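6-pyruvoyl tetrahydrobiopterin synthase (Plasmodium vivax, PDB 3LX3) belongs to the 6-pyruvoyl tetrahydropterin synthase family, whose members are zinc-containing proteins of the tunnelling fold, and is modelled here as an assembly of six subunits. Local coordinates at residues A21-V25 against V68-L74; S31-F37 against L85-I90; G138-N143 against T175-N179. One frame throughout, in Å; residues are numbered along the deposited sequence. Where two conformers were deposited one is given.

Contact 1: residues A21-V25 against V68-L74; sequences AELLV and VIDFSIL. With XTN (2-amino-1,5-dihydropteridine-4,6-dione), chain C.
Ala-21 faces Val-68 and Val-25 faces Phe-71 across a gap with no hydrogen bond between the segments: the CA atoms of Ala-21 and Val-68 are 6.9 Å apart, those of Val-25 and Phe-71 7.3 Å. Strand 21-25 thus lies against the loop and first turn of helix 71-85 mainly by side-chain packing, as expected of the tunnelling fold, where helices cover one face of an antiparallel sheet. Residues Glu-22 to Val-25 also pair with a strand of the second subunit, so this is a place where the sheet runs on into its neighbour.

Leu-23 carries the middle. With CG opposite its carbonyl carbon (chi1 -61°), its branch reaches both the Phe-71 ring and the Ile-69 carbonyl: CB sits 3.8 Å from Phe-71 CE1, CD2 lies near the CZ corner of that ring, and CD1 extends over to Ile-69 O. Val-25 meets the same ring with CG1, 3.5 Å from Phe-71 CD1, while its CG2 rests on Leu-74 CB. At the other end Ala-21 CB touches Val-68 CG2.

Asp-70 caps the helix: its OD1 accepts from Ser-72 N at 2.9 Å, the donor coming from above the carboxylate plane. That turn holds 2-amino-1,5-dihydropteridine-4,6-dione, which Thr-134 and Glu-135 of the second subunit grip as well. The ligand's N2 lies over one face of the Phe-71 ring, near the rim, and Asp-70 OD1 is 2.8 Å from its N8. N2 also donates a nearly straight bond of 2.8 Å (166°) to Ile-69 O.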
loop_
_atom_site.group_PDB
_atom_site.type_symbol
_atom_site.label_atom_id
_atom_site.label_comp_id
_atom_site.label_asym_id
_atom_site.label_seq_id
_atom_site.Cartn_x
_atom_site.Cartn_y
_atom_site.Cartn_z
ATOM N N ALA A 21 6.771 16.898 -19.190
ATOM C CA ALA A 21 6.479 15.764 -18.336
ATOM C C ALA A 21 6.598 16.201 -16.889
ATOM O O ALA A 21 7.377 17.100 -16.573
ATOM C CB ALA A 21 7.396 14.518 -18.604
ATOM N N GLU A 22 5.833 15.535 -16.037
ATOM C CA GLU A 22 5.882 15.721 -14.579
ATOM C C GLU A 22 6.491 14.489 -13.963
ATOM O O GLU A 22 6.006 13.402 -14.174
ATOM C CB GLU A 22 4.494 15.949 -14.042
ATOM C CG GLU A 22 4.360 16.114 -12.581
ATOM C CD GLU A 22 2.905 16.336 -12.222
ATOM O OE1 GLU A 22 2.237 15.386 -11.747
ATOM O OE2 GLU A 22 2.408 17.441 -12.453
ATOM N N LEU A 23 7.552 14.668 -13.179
ATOM C CA LEU A 23 8.204 13.563 -12.513
ATOM C C LEU A 23 7.814 13.561 -11.030
ATOM O O LEU A 23 7.691 14.643 -10.409
ATOM C CB LEU A 23 9.707 13.675 -12.617
ATOM C CG LEU A 23 10.273 13.659 -14.016
ATOM C CD1 LEU A 23 11.793 13.618 -13.955
ATOM C CD2 LEU A 23 9.721 12.562 -14.917
ATOM N N LEU A 24 7.652 12.370 -10.476
ATOM C CA LEU A 24 7.357 12.166 -9.062
ATOM C C LEU A 24 8.322 11.162 -8.503
ATOM O O LEU A 24 8.447 10.047 -9.050
ATOM C CB LEU A 24 5.941 11.627 -8.864
ATOM C CG LEU A 24 5.557 11.209 -7.428
ATOM C CD1 LEU A 24 5.521 12.410 -6.499
ATOM C CD2 LEU A 24 4.184 10.525 -7.501
ATOM N N VAL A 25 8.981 11.529 -7.414
ATOM C CA VAL A 25 9.751 10.558 -6.678
ATOM C C VAL A 25 9.200 10.487 -5.231
ATOM O O VAL A 25 9.005 11.491 -4.563
ATOM C CB VAL A 25 11.293 10.826 -6.673
ATOM C CG1 VAL A 25 11.848 10.666 -8.075
ATOM C CG2 VAL A 25 11.647 12.175 -6.061
ATOM N N VAL A 68 13.442 14.488 -18.261
ATOM C CA VAL A 68 13.324 15.876 -17.799
ATOM C C VAL A 68 14.604 16.195 -17.012
ATOM O O VAL A 68 15.343 17.144 -17.332
ATOM C CB VAL A 68 12.079 16.164 -16.986
ATOM C CG1 VAL A 68 12.119 17.660 -16.531
ATOM C CG2 VAL A 68 10.828 15.901 -17.858
ATOM N N ILE A 69 14.851 15.373 -16.007
ATOM C CA ILE A 69 16.031 15.443 -15.126
ATOM C C ILE A 69 16.149 14.014 -14.558
ATOM O O ILE A 69 15.140 13.315 -14.352
ATOM C CB ILE A 69 15.902 16.562 -14.082
ATOM C CG1 ILE A 69 17.117 16.617 -13.162
ATOM C CG2 ILE A 69 14.635 16.387 -13.283
ATOM C CD1 ILE A 69 17.094 17.863 -12.271
ATOM N N ASP A 70 17.368 13.533 -14.389
ATOM C CA ASP A 70 17.623 12.186 -13.922
ATOM C C ASP A 70 17.002 11.937 -12.539
ATOM O O ASP A 70 17.338 12.603 -11.550
ATOM C CB ASP A 70 19.150 11.993 -13.863
ATOM C CG ASP A 70 19.565 10.563 -13.596
ATOM O OD1 ASP A 70 18.769 9.714 -13.191
ATOM O OD2 ASP A 70 20.767 10.298 -13.815
ATOM N N PHE A 71 16.108 10.950 -12.448
ATOM C CA PHE A 71 15.542 10.537 -11.157
ATOM C C PHE A 71 16.616 10.306 -10.092
ATOM O O PHE A 71 16.382 10.558 -8.895
ATOM C CB PHE A 71 14.748 9.223 -11.260
ATOM C CG PHE A 71 13.373 9.314 -11.916
ATOM C CD1 PHE A 71 12.368 10.152 -11.447
ATOM C CD2 PHE A 71 13.058 8.440 -12.942
ATOM C CE1 PHE A 71 11.098 10.148 -12.056
ATOM C CE2 PHE A 71 11.780 8.452 -13.528
ATOM C CZ PHE A 71 10.835 9.309 -13.070
ATOM N N SER A 72 17.782 9.769 -10.477
ATOM C CA SER A 72 18.799 9.429 -9.454
ATOM C C SER A 72 19.317 10.668 -8.703
ATOM O O SER A 72 19.613 10.605 -7.518
ATOM C CB SER A 72 19.971 8.694 -10.100
ATOM O OG SER A 72 19.527 7.508 -10.744
ATOM N N ILE A 73 19.412 11.800 -9.403
ATOM C CA ILE A 73 19.818 13.063 -8.791
ATOM C C ILE A 73 18.749 13.503 -7.807
ATOM O O ILE A 73 19.048 13.911 -6.675
ATOM C CB ILE A 73 20.027 14.179 -9.878
ATOM C CG1 ILE A 73 21.129 13.766 -10.845
ATOM C CG2 ILE A 73 20.358 15.516 -9.224
ATOM C CD1 ILE A 73 21.248 14.699 -12.078
ATOM N N LEU A 74 17.486 13.422 -8.228
ATOM C CA LEU A 74 16.365 13.799 -7.357
ATOM C C LEU A 74 16.366 12.969 -6.089
ATOM O O LEU A 74 16.243 13.504 -4.983
ATOM C CB LEU A 74 15.006 13.645 -8.056
ATOM C CG LEU A 74 14.889 14.382 -9.387
ATOM C CD1 LEU A 74 13.453 14.279 -9.925
ATOM C CD2 LEU A 74 15.345 15.868 -9.273
HETATM N N1 XTN C . 15.482 9.427 -14.890
HETATM C C2 XTN C . 14.375 9.785 -15.572
HETATM N N2 XTN C . 13.960 11.066 -15.587
HETATM N N3 XTN C . 13.660 8.828 -16.336
HETATM C C4 XTN C . 14.005 7.531 -16.348
HETATM O O4 XTN C . 13.308 6.725 -17.011
HETATM N N5 XTN C . 15.567 5.888 -15.558
HETATM C C6 XTN C . 16.691 5.565 -14.852
HETATM O O6 XTN C . 17.079 4.394 -14.830
HETATM C C7 XTN C . 17.418 6.584 -14.164
HETATM N N8 XTN C . 16.961 7.838 -14.217
HETATM C C4A XTN C . 15.131 7.182 -15.598
HETATM C C8A XTN C . 15.850 8.144 -14.891
#

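Contact 2: residues S31-F37 against L85-I90; sequences SFNCAHF and LDHHFI. With ZN (zinc ion), chain B.
Asn-33 and Ala-35 carry the backbone bonds to 85-90, a short parallel pairing in which the single bridge joins Ala-35 to Phe-89. Ala-35 N donates to His-88 O at 3.0 Å, and Ile-90 N donates to Ala-35 O at 2.9 Å, nearly along the C=O axis. Next to it His-87 N donates to Asn-33 O from a position tilted out of the carbonyl plane.

One side-chain bond extends this pattern: Asp-86 OD2 takes the N-H of Asn-33 at 2.8 Å with its anti lone pair, almost straight at 175°. Asp-86 holds its CG anti to its own nitrogen (chi1 -177°), which lays the carboxylate alongside Asn-33. Waters continue the polar layer. One donates to Asp-86 OD2 and meets Ser-31 OG; another takes a hydrogen from Asn-33 ND2 and lies 2.6 Å from His-87 NE2.

The apolar contacts lie mostly on Phe-32, Cys-34 and Phe-89. Leu-85 CD1 stands 3.7 Å from the Phe-32 ring centroid, only 4° off the normal, a clean CH-pi contact, and Ile-90 CD1 touches that ring's edge and Cys-34 CB. Phe-89 meets Ala-35 CB and, obliquely, the ring of Phe-37.

Zinc is the last element: His-36 NE2 binds it at 2.1 Å beside two waters, His-48 and His-50. His-36 ND1 is hydrogen-bonded to Ser-132 OG, a second-shell contact that, with the metal bond, would limit rotation of the ring. Segment 31-37 thus supplies a zinc ligand, whereas 85-90 only approaches a second zinc ion, about 5 Å from the side chain of His-87, which stacks on His-48 of the third subunit; the backbone bonds set the two segments side by side.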
loop_
_atom_site.group_PDB
_atom_site.type_symbol
_atom_site.label_atom_id
_atom_site.label_comp_id
_atom_site.label_asym_id
_atom_site.label_seq_id
_atom_site.Cartn_x
_atom_site.Cartn_y
_atom_site.Cartn_z
ATOM N N SER A 31 12.394 9.567 4.338
ATOM C CA SER A 31 11.782 9.645 5.659
ATOM C C SER A 31 12.692 10.348 6.647
ATOM O O SER A 31 13.931 10.270 6.545
ATOM C CB SER A 31 11.473 8.245 6.200
ATOM O OG SER A 31 12.647 7.454 6.293
ATOM N N PHE A 32 12.079 11.008 7.614
ATOM C CA PHE A 32 12.802 11.532 8.770
ATOM C C PHE A 32 11.974 11.230 9.995
ATOM O O PHE A 32 10.835 11.673 10.111
ATOM C CB PHE A 32 13.213 13.018 8.677
ATOM C CG PHE A 32 12.154 13.991 8.198
ATOM C CD1 PHE A 32 11.518 14.849 9.097
ATOM C CD2 PHE A 32 11.844 14.122 6.837
ATOM C CE1 PHE A 32 10.617 15.811 8.629
ATOM C CE2 PHE A 32 10.903 15.016 6.424
ATOM C CZ PHE A 32 10.294 15.858 7.312
ATOM N N ASN A 33 12.535 10.412 10.875
ATOM C CA ASN A 33 11.853 9.970 12.043
ATOM C C ASN A 33 12.249 10.855 13.203
ATOM O O ASN A 33 13.401 10.845 13.648
ATOM C CB ASN A 33 12.250 8.522 12.292
ATOM C CG ASN A 33 11.864 7.585 11.116
ATOM O OD1 ASN A 33 11.154 7.961 10.175
ATOM N ND2 ASN A 33 12.428 6.391 11.144
ATOM N N CYS A 34 11.304 11.709 13.601
ATOM C CA CYS A 34 11.596 12.856 14.438
ATOM C C CYS A 34 10.587 13.025 15.562
ATOM O O CYS A 34 9.421 12.605 15.451
ATOM C CB CYS A 34 11.600 14.163 13.620
ATOM S SG CYS A 34 12.999 14.267 12.486
ATOM N N ALA A 35 11.042 13.695 16.622
ATOM C CA ALA A 35 10.177 14.131 17.687
ATOM C C ALA A 35 9.790 15.608 17.464
ATOM O O ALA A 35 10.549 16.378 16.874
ATOM C CB ALA A 35 10.886 13.970 19.035
ATOM N N HIS A 36 8.606 15.999 17.944
ATOM C CA HIS A 36 8.169 17.376 17.842
ATOM C C HIS A 36 7.022 17.620 18.815
ATOM O O HIS A 36 6.481 16.682 19.380
ATOM C CB HIS A 36 7.783 17.730 16.387
ATOM C CG HIS A 36 6.346 17.499 16.035
ATOM N ND1 HIS A 36 5.573 18.494 15.470
ATOM C CD2 HIS A 36 5.564 16.398 16.103
ATOM C CE1 HIS A 36 4.365 18.007 15.223
ATOM N NE2 HIS A 36 4.318 16.741 15.612
ATOM N N PHE A 37 6.609 18.869 18.903
ATOM C CA PHE A 37 5.266 19.189 19.388
ATOM C C PHE A 37 4.863 20.536 18.794
ATOM O O PHE A 37 5.664 21.484 18.713
ATOM C CB PHE A 37 5.153 19.147 20.949
ATOM C CG PHE A 37 6.005 20.150 21.689
ATOM C CD1 PHE A 37 5.539 21.425 21.978
ATOM C CD2 PHE A 37 7.240 19.765 22.183
ATOM C CE1 PHE A 37 6.304 22.309 22.723
ATOM C CE2 PHE A 37 8.010 20.641 22.891
ATOM C CZ PHE A 37 7.544 21.915 23.150
ATOM N N LEU A 85 17.438 15.915 8.851
ATOM C CA LEU A 85 16.392 16.015 9.869
ATOM C C LEU A 85 16.253 14.759 10.716
ATOM O O LEU A 85 15.996 14.809 11.935
ATOM C CB LEU A 85 15.064 16.310 9.207
ATOM C CG LEU A 85 14.975 17.612 8.403
ATOM C CD1 LEU A 85 13.797 17.575 7.427
ATOM C CD2 LEU A 85 14.830 18.701 9.383
ATOM N N ASP A 86 16.426 13.616 10.072
ATOM C CA ASP A 86 16.139 12.324 10.676
ATOM C C ASP A 86 16.812 12.127 12.026
ATOM O O ASP A 86 17.982 12.496 12.215
ATOM C CB ASP A 86 16.627 11.228 9.728
ATOM C CG ASP A 86 16.319 9.823 10.216
ATOM O OD1 ASP A 86 17.277 9.002 10.299
ATOM O OD2 ASP A 86 15.174 9.497 10.559
ATOM N N HIS A 87 16.064 11.527 12.958
ATOM C CA HIS A 87 16.594 11.096 14.258
ATOM C C HIS A 87 16.921 12.266 15.156
ATOM O O HIS A 87 17.886 12.270 15.875
ATOM C CB HIS A 87 17.794 10.150 14.176
ATOM C CG HIS A 87 17.417 8.737 14.409
ATOM N ND1 HIS A 87 17.848 8.012 15.497
ATOM C CD2 HIS A 87 16.570 7.938 13.721
ATOM C CE1 HIS A 87 17.318 6.805 15.441
ATOM N NE2 HIS A 87 16.541 6.732 14.377
ATOM N N HIS A 88 16.080 13.272 15.143
ATOM C CA HIS A 88 16.194 14.415 16.044
ATOM C C HIS A 88 14.846 14.929 16.481
ATOM O O HIS A 88 13.788 14.602 15.910
ATOM C CB HIS A 88 16.839 15.619 15.308
ATOM C CG HIS A 88 18.226 15.393 14.883
ATOM N ND1 HIS A 88 18.533 14.940 13.620
ATOM C CD2 HIS A 88 19.400 15.554 15.528
ATOM C CE1 HIS A 88 19.845 14.839 13.502
ATOM N NE2 HIS A 88 20.403 15.209 14.643
ATOM N N PHE A 89 14.880 15.800 17.484
ATOM C CA PHE A 89 13.785 16.672 17.822
ATOM C C PHE A 89 13.796 17.895 16.899
ATOM O O PHE A 89 14.844 18.564 16.799
ATOM C CB PHE A 89 13.830 17.113 19.300
ATOM C CG PHE A 89 12.780 18.117 19.670
ATOM C CD1 PHE A 89 11.512 17.730 19.998
ATOM C CD2 PHE A 89 13.079 19.485 19.737
ATOM C CE1 PHE A 89 10.574 18.624 20.339
ATOM C CE2 PHE A 89 12.137 20.398 20.087
ATOM C CZ PHE A 89 10.879 19.994 20.379
ATOM N N ILE A 90 12.667 18.209 16.266
ATOM C CA ILE A 90 12.558 19.374 15.405
ATOM C C ILE A 90 12.259 20.603 16.230
ATOM O O ILE A 90 11.190 20.715 16.837
ATOM C CB ILE A 90 11.481 19.173 14.337
ATOM C CG1 ILE A 90 11.886 18.006 13.418
ATOM C CG2 ILE A 90 11.285 20.462 13.545
ATOM C CD1 ILE A 90 10.734 17.576 12.499
HETATM ZN ZN ZN B . 2.569 15.571 15.509
HETATM O O HOH W 1 14.569 7.243 8.552
HETATM O O HOH W 2 14.691 5.700 12.842
HETATM O O HOH W 3 8.584 20.865 17.672
HETATM O O HOH W 4 1.438 17.209 16.000
HETATM O O HOH W 5 0.570 14.712 15.345
#

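Contact 3: residues G138-N143 against T175-N179; sequences GLYILN and TVHRN
With chi1 at -172°, the amide of Asn-143 swings beside its own carbonyl carbon, and Arg-178 runs out extended until a bend at chi3 (-63°) turns its guanidinium back to the helix, where NH2 meets Asn-143 OD1 at 2.9 Å. The oxygen lies close to the guanidinium plane, at the group's edge, and the donor comes in the carbonyl plane on a lone pair; the amide and guanidinium planes themselves are well turned against each other. Asn-143 has two conformers; this bond belongs to one of them. A water also donates to Asn-143 OD1 and to the backbone O of Asn-143, and accepts a weak bond from Arg-178 NH1, so OD1 has two donors.

Helix 134-149 here packs on strand 172-179, one of the two outermost strands within this chain of the antiparallel sheet of the tunnelling fold. The two short axes come within 8.2 Å and run in roughly the same sense, 36° apart. Beyond the strand the sheet continues, because Thr-175 pairs with a strand of the fourth subunit.

Val-176 is the apolar centre. Its CG2 lies against the helix backbone, 3.5 Å from Gly-138 O; Val-176 CG1 meets Leu-139 CD2 at 3.9 Å, the two side chains crossing at about a right angle. Leu-142 points at the strand from its CB on, and its CD2 lies 4.0 Å from Val-176 CG2 and 3.6 Å from the carbonyl carbon of His-177. Arg-178 CB touches that same methyl, and Val-176 also packs on Ile-20 of the fourth subunit.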
loop_
_atom_site.group_PDB
_atom_site.type_symbol
_atom_site.label_atom_id
_atom_site.label_comp_id
_atom_site.label_asym_id
_atom_site.label_seq_id
_atom_site.Cartn_x
_atom_site.Cartn_y
_atom_site.Cartn_z
ATOM N N GLY A 138 7.155 21.466 5.322
ATOM C CA GLY A 138 7.184 21.343 3.877
ATOM C C GLY A 138 7.816 22.544 3.170
ATOM O O GLY A 138 8.613 22.388 2.237
ATOM N N LEU A 139 7.467 23.761 3.569
ATOM C CA LEU A 139 8.092 24.951 3.003
ATOM C C LEU A 139 9.613 24.937 3.169
ATOM O O LEU A 139 10.343 25.269 2.250
ATOM C CB LEU A 139 7.511 26.264 3.590
ATOM C CG LEU A 139 6.140 26.775 3.181
ATOM C CD1 LEU A 139 5.874 28.068 3.982
ATOM C CD2 LEU A 139 6.054 27.071 1.667
ATOM N N TYR A 140 10.072 24.559 4.366
ATOM C CA TYR A 140 11.484 24.493 4.659
ATOM C C TYR A 140 12.158 23.476 3.723
ATOM O O TYR A 140 13.209 23.756 3.131
ATOM C CB TYR A 140 11.704 24.096 6.135
ATOM C CG TYR A 140 13.137 23.790 6.407
ATOM C CD1 TYR A 140 14.064 24.802 6.491
ATOM C CD2 TYR A 140 13.562 22.472 6.569
ATOM C CE1 TYR A 140 15.392 24.533 6.726
ATOM C CE2 TYR A 140 14.893 22.197 6.800
ATOM C CZ TYR A 140 15.794 23.229 6.887
ATOM O OH TYR A 140 17.130 22.960 7.108
ATOM N N ILE A 141 11.542 22.299 3.599
ATOM C CA ILE A 141 12.135 21.228 2.775
ATOM C C ILE A 141 12.186 21.634 1.318
ATOM O O ILE A 141 13.192 21.366 0.628
ATOM C CB ILE A 141 11.411 19.913 2.974
ATOM C CG1 ILE A 141 11.704 19.398 4.378
ATOM C CG2 ILE A 141 11.808 18.869 1.905
ATOM C CD1 ILE A 141 11.062 18.114 4.719
ATOM N N LEU A 142 11.126 22.251 0.832
ATOM C CA LEU A 142 11.118 22.722 -0.552
ATOM C C LEU A 142 12.289 23.670 -0.821
ATOM O O LEU A 142 13.005 23.543 -1.822
ATOM C CB LEU A 142 9.799 23.441 -0.877
ATOM C CG LEU A 142 9.656 24.080 -2.263
ATOM C CD1 LEU A 142 9.785 23.011 -3.339
ATOM C CD2 LEU A 142 8.315 24.798 -2.345
ATOM N N ASN A 143 12.472 24.654 0.066
ATOM C CA ASN A 143 13.570 25.589 -0.095
ATOM C C ASN A 143 14.929 24.876 -0.067
ATOM O O ASN A 143 15.805 25.134 -0.904
ATOM C CB ASN A 143 13.525 26.658 0.993
ATOM C CG ASN A 143 14.526 27.758 0.755
ATOM O OD1 ASN A 143 14.391 28.524 -0.187
ATOM N ND2 ASN A 143 15.535 27.841 1.612
ATOM N N THR A 175 1.170 19.911 0.981
ATOM C CA THR A 175 1.882 20.106 -0.279
ATOM C C THR A 175 2.083 21.589 -0.594
ATOM O O THR A 175 1.127 22.415 -0.555
ATOM C CB THR A 175 1.105 19.459 -1.434
ATOM O OG1 THR A 175 1.003 18.068 -1.144
ATOM C CG2 THR A 175 1.825 19.636 -2.755
ATOM N N VAL A 176 3.339 21.953 -0.901
ATOM C CA VAL A 176 3.735 23.315 -1.219
ATOM C C VAL A 176 4.551 23.303 -2.511
ATOM O O VAL A 176 5.187 22.302 -2.841
ATOM C CB VAL A 176 4.523 23.971 -0.046
ATOM C CG1 VAL A 176 3.610 24.128 1.181
ATOM C CG2 VAL A 176 5.768 23.177 0.272
ATOM N N HIS A 177 4.528 24.415 -3.238
ATOM C CA HIS A 177 5.243 24.502 -4.520
ATOM C C HIS A 177 5.840 25.862 -4.753
ATOM O O HIS A 177 5.492 26.857 -4.077
ATOM C CB HIS A 177 4.311 24.155 -5.698
ATOM C CG HIS A 177 3.253 25.159 -5.952
ATOM N ND1 HIS A 177 1.946 24.986 -5.545
ATOM C CD2 HIS A 177 3.303 26.357 -6.582
ATOM C CE1 HIS A 177 1.236 26.043 -5.917
ATOM N NE2 HIS A 177 2.035 26.889 -6.547
ATOM N N ARG A 178 6.763 25.870 -5.713
ATOM C CA ARG A 178 7.359 27.079 -6.235
ATOM C C ARG A 178 7.456 26.953 -7.745
ATOM O O ARG A 178 7.901 25.960 -8.302
ATOM C CB ARG A 178 8.725 27.318 -5.622
ATOM C CG ARG A 178 9.233 28.738 -5.830
ATOM C CD ARG A 178 10.691 28.880 -5.420
ATOM N NE ARG A 178 10.913 28.615 -3.994
ATOM C CZ ARG A 178 12.121 28.572 -3.422
ATOM N NH1 ARG A 178 13.215 28.755 -4.134
ATOM N NH2 ARG A 178 12.210 28.321 -2.135
ATOM N N ASN A 179 7.073 28.041 -8.411
ATOM C CA ASN A 179 7.298 28.177 -9.838
ATOM C C ASN A 179 8.672 28.818 -9.974
ATOM O O ASN A 179 8.965 29.808 -9.278
ATOM C CB ASN A 179 6.240 29.103 -10.427
ATOM C CG ASN A 179 4.847 28.531 -10.287
ATOM O OD1 ASN A 179 4.509 27.537 -10.925
ATOM N ND2 ASN A 179 4.031 29.157 -9.454
HETATM O O HOH W 6 15.830 27.649 -2.413
#

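All three contacts reach one antiparallel sheet. Contacts 1 and 2 both use the long strand 20-40, with centres about 26 Å apart on opposite sides of the chain's centre; their second segments belong to helix 71-85 and the strand 89-92 that follows it, so the pairings cross along the chain. Contact 3 comes later in sequence and adds helix 134-149 and strand 172-179, outermost in this chain, its centre about 16 Å from that of contact 1 and about 18 Å from that of contact 2. It touches contact 2 where Ile-141 packs on Phe-32 and Leu-85. The two helices thus share one core beneath the sheet, while contacts 1 and 3 sit where neighbouring subunits extend it.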